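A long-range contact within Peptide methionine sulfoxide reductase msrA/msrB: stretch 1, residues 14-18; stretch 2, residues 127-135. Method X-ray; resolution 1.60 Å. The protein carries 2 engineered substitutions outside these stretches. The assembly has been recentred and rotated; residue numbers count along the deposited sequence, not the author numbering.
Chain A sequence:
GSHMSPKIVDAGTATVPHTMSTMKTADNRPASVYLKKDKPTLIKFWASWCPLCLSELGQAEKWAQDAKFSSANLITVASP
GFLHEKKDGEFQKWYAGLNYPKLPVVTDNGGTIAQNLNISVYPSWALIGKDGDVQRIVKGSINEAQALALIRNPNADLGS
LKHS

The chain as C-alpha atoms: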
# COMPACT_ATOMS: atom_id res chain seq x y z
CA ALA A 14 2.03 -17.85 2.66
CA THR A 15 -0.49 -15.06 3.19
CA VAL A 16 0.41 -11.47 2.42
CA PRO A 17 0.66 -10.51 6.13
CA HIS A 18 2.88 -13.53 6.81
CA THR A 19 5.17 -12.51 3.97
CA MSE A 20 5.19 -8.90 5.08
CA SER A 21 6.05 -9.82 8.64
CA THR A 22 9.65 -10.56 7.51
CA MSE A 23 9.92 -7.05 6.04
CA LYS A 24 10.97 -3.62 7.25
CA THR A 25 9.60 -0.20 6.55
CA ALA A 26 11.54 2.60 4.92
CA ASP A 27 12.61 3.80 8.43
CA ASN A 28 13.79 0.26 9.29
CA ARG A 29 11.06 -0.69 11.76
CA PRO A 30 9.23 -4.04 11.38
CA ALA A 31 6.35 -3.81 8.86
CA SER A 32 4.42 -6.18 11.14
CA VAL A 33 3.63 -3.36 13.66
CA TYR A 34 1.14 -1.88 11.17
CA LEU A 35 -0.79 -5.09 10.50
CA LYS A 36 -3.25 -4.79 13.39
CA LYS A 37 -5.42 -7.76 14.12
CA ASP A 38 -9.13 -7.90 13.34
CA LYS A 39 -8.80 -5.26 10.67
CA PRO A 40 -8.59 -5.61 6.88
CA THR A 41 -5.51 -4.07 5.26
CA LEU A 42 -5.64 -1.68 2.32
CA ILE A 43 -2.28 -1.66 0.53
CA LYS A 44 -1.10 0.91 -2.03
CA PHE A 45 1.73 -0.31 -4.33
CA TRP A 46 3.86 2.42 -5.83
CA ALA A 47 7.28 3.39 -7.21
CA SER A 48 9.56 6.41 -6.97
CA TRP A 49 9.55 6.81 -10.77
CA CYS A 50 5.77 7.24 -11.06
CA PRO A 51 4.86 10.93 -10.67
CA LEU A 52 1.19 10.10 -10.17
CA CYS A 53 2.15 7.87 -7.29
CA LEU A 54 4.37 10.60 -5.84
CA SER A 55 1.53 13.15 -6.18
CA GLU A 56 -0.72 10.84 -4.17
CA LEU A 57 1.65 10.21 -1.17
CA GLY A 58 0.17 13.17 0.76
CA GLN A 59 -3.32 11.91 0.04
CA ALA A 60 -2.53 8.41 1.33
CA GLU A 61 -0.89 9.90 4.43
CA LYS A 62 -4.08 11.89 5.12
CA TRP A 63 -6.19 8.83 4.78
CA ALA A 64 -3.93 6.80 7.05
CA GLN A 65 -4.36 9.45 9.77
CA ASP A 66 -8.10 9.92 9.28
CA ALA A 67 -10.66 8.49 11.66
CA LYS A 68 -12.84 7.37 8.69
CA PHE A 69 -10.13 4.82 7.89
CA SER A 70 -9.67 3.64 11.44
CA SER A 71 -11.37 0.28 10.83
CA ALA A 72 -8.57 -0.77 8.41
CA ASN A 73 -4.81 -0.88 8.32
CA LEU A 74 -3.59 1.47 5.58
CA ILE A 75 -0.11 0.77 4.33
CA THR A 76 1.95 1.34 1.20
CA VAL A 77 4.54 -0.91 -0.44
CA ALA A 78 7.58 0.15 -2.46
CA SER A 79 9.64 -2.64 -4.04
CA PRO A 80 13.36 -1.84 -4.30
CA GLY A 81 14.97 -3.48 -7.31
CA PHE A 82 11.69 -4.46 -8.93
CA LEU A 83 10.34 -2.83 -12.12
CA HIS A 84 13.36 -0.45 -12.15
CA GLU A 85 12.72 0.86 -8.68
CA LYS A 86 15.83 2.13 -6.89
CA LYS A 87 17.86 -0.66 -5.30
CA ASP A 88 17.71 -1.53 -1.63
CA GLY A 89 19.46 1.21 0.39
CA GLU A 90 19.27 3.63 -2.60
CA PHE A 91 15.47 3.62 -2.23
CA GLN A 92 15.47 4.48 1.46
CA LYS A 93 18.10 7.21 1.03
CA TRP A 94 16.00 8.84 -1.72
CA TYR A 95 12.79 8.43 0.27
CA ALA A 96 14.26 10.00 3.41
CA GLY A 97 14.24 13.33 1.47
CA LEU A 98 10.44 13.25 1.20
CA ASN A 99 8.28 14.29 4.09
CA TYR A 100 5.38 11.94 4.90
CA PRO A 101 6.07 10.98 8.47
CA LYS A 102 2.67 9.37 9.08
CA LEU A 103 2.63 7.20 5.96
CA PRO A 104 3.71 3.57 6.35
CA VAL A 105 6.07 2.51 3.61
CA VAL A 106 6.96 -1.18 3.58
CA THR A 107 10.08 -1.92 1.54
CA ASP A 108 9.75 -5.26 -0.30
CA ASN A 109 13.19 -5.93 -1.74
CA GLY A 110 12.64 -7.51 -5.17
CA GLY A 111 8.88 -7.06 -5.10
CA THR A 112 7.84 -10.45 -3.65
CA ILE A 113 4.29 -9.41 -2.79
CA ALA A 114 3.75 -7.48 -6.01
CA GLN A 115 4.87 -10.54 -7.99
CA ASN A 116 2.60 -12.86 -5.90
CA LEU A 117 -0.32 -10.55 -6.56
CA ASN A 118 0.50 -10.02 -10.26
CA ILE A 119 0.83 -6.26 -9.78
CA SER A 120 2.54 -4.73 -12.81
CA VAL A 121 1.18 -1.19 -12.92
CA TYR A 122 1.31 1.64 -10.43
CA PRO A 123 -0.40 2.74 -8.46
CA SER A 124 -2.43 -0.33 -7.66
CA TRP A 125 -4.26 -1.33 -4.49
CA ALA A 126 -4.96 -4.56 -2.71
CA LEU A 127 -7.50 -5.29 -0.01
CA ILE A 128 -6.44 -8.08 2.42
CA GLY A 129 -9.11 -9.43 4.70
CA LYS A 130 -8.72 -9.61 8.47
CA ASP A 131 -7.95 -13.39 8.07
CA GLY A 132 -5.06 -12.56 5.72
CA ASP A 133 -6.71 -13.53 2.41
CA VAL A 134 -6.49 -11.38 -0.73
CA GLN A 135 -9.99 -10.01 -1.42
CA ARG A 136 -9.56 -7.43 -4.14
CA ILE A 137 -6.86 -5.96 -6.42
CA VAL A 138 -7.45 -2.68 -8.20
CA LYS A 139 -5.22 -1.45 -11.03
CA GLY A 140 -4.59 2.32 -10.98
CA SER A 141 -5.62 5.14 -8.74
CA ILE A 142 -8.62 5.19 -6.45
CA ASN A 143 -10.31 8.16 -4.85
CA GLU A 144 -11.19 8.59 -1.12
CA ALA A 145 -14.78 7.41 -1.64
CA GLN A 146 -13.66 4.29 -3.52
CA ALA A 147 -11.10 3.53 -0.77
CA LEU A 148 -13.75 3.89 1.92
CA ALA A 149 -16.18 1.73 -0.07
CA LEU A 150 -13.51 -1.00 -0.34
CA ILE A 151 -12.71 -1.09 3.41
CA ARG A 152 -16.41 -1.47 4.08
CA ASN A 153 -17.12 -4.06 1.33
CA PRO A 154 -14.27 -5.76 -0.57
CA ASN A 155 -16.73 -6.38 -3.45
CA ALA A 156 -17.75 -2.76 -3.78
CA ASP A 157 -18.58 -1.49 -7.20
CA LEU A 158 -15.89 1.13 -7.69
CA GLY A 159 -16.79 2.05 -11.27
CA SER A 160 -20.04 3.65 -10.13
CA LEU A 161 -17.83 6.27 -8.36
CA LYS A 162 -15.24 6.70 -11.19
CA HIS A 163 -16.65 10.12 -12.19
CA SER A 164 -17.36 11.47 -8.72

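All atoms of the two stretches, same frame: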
# COMPACT_ATOMS: atom_id res chain seq x y z
N ALA A 14 2.13 -18.75 1.44
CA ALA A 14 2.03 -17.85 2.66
C ALA A 14 1.05 -16.73 2.36
O ALA A 14 0.92 -16.30 1.21
CB ALA A 14 3.36 -17.25 3.00
N THR A 15 0.42 -16.20 3.40
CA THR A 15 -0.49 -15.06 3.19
C THR A 15 0.34 -13.79 3.03
O THR A 15 1.52 -13.72 3.45
CB THR A 15 -1.40 -14.83 4.40
OG1 THR A 15 -0.61 -14.53 5.58
CG2 THR A 15 -2.35 -16.03 4.64
N VAL A 16 -0.29 -12.74 2.49
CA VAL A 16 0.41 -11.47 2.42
C VAL A 16 0.92 -10.97 3.77
O VAL A 16 2.08 -10.59 3.86
CB VAL A 16 -0.45 -10.36 1.69
CG1 VAL A 16 0.22 -9.02 1.76
CG2 VAL A 16 -0.66 -10.76 0.24
N PRO A 17 0.08 -10.95 4.83
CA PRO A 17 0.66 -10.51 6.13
C PRO A 17 1.81 -11.37 6.63
O PRO A 17 2.74 -10.83 7.22
CB PRO A 17 -0.53 -10.53 7.10
CG PRO A 17 -1.77 -10.60 6.25
CD PRO A 17 -1.37 -11.21 4.92
N HIS A 18 1.77 -12.69 6.37
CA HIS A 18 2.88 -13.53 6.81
C HIS A 18 4.14 -13.12 6.08
O HIS A 18 5.20 -12.93 6.68
CB HIS A 18 2.58 -15.03 6.64
CG HIS A 18 3.66 -15.89 7.23
ND1 HIS A 18 3.84 -16.04 8.59
CD2 HIS A 18 4.68 -16.56 6.64
CE1 HIS A 18 4.89 -16.80 8.81
NE2 HIS A 18 5.42 -17.14 7.64
N LEU A 127 -6.80 -5.21 -1.26
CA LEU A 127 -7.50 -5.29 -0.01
C LEU A 127 -7.29 -6.74 0.50
O LEU A 127 -7.64 -7.67 -0.22
CB LEU A 127 -8.99 -4.94 -0.21
CG LEU A 127 -9.78 -5.04 1.11
CD1 LEU A 127 -9.47 -3.80 1.91
CD2 LEU A 127 -11.21 -5.17 0.73
N ILE A 128 -6.71 -6.80 1.68
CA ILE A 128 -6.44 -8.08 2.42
C ILE A 128 -7.46 -8.16 3.54
O ILE A 128 -7.59 -7.25 4.35
CB ILE A 128 -5.05 -8.10 3.03
CG1 ILE A 128 -3.97 -7.66 2.03
CG2 ILE A 128 -4.72 -9.51 3.58
CD1 ILE A 128 -3.95 -8.50 0.78
N GLY A 129 -8.16 -9.29 3.62
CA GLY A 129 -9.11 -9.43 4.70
C GLY A 129 -8.46 -9.60 6.07
O GLY A 129 -7.24 -9.86 6.18
N LYS A 130 -9.27 -9.46 7.13
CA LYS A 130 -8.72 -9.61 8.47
C LYS A 130 -8.12 -11.00 8.72
O LYS A 130 -7.25 -11.12 9.55
CB LYS A 130 -9.76 -9.25 9.54
CG LYS A 130 -10.94 -10.15 9.53
CD LYS A 130 -11.87 -9.86 10.72
CE LYS A 130 -11.67 -10.89 11.87
NZ LYS A 130 -12.24 -12.23 11.55
N ASP A 131 -8.56 -12.03 7.97
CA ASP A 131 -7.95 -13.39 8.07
C ASP A 131 -6.69 -13.59 7.20
O ASP A 131 -6.11 -14.68 7.17
CB ASP A 131 -9.01 -14.44 7.74
CG ASP A 131 -10.17 -14.45 8.76
OD1 ASP A 131 -9.94 -14.15 9.96
OD2 ASP A 131 -11.32 -14.70 8.34
N GLY A 132 -6.30 -12.55 6.46
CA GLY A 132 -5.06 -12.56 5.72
C GLY A 132 -5.21 -12.91 4.24
O GLY A 132 -4.22 -12.93 3.52
N ASP A 133 -6.44 -13.15 3.80
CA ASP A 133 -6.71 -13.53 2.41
C ASP A 133 -6.81 -12.31 1.48
O ASP A 133 -7.33 -11.24 1.89
CB ASP A 133 -8.01 -14.33 2.33
CG ASP A 133 -9.22 -13.59 2.97
OD1 ASP A 133 -9.13 -13.15 4.15
OD2 ASP A 133 -10.28 -13.46 2.29
N VAL A 134 -6.34 -12.46 0.24
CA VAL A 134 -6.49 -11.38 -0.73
C VAL A 134 -7.93 -11.34 -1.20
O VAL A 134 -8.48 -12.33 -1.72
CB VAL A 134 -5.60 -11.60 -1.94
CG1 VAL A 134 -5.77 -10.46 -2.96
CG2 VAL A 134 -4.12 -11.62 -1.47
N GLN A 135 -8.58 -10.17 -1.05
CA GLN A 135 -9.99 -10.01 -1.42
C GLN A 135 -10.23 -9.20 -2.69
O GLN A 135 -11.21 -9.43 -3.40
CB GLN A 135 -10.78 -9.40 -0.28
CG GLN A 135 -10.72 -10.35 0.91
CD GLN A 135 -11.46 -9.87 2.09
OE1 GLN A 135 -11.53 -8.69 2.35
NE2 GLN A 135 -11.88 -10.83 2.93
O HOH W 1 -2.76 -13.33 1.36

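The first turn of a helix packs against a beta hairpin more than a hundred residues later in the chain. The contact is small, burying 214 Å² over both sides. Most of it falls on Gly132, Val16 and, to a lesser degree, Ile128 and Pro17. No direct hydrogen bond crosses between the stretches. Apolar packing and one bridging water join them.

Gly132 closes a type I turn that starts at Gly129. Gly132 N donates to Gly129 O at 2.9 Å, which holds the turn shut. The phi of Gly132 is 98° and its psi 0°. At these angles a CB would be jammed against the carbonyl O of the preceding residue, so the backbone alone calls for glycine. The contact adds to this demand. An ideal CB would point toward stretch 1 and lie tight, 3.5 Å from Thr15 CG2. With no side chain there, the backbone of Gly132 can come close. Its carbonyl Gly132 O sits 3.5 Å from Thr15 CB and 3.6 Å from Pro17 CD.

Water 1 uses the same carbonyl. Water 1 accepts from Val16 N at 2.8 Å and donates to Gly132 O at 2.6 Å. Val16 N and Gly132 O are 4.1 Å apart, and the water links them. Both polar backbone groups thus find a partner beside the apolar contacts.

Val16 is buried and supplies the main apolar contact from the helix. Its chi1 is t. Val16 CG2 lies 4.0 Å from Ile128 CD1 and also 4.0 Å from Val134 CG2. One methyl of Val16, CG2, therefore meets a residue from each strand of the hairpin. Ile128, also buried, points toward the helix with chi1 and chi2 both m. Its other branch is used as well: Ile128 CG2 is 4.0 Å from Pro17 CD. Proline suits the first turn of a helix, where its nitrogen, lacking a hydrogen, need not donate to a preceding carbonyl. Here its ring also offers an apolar surface to the hairpin.

Thr15 occupies the N-cap position. Its chi1 is p, and Thr15 OG1 accepts from His18 N at 3.1 Å in a capping bond. The cap satisfies a free amide of the first turn. The CA-to-CB bond of Thr15 points toward the hairpin, which brings CB up to the carbonyl of Gly132.

The hairpin is braced from within. Gly129 N donates to Asp133 O at 2.7 Å, and Gln135 N to Leu127 O at 2.8 Å. Lys130 and Asp131 point away from the helix and are exposed, as suits charged residues.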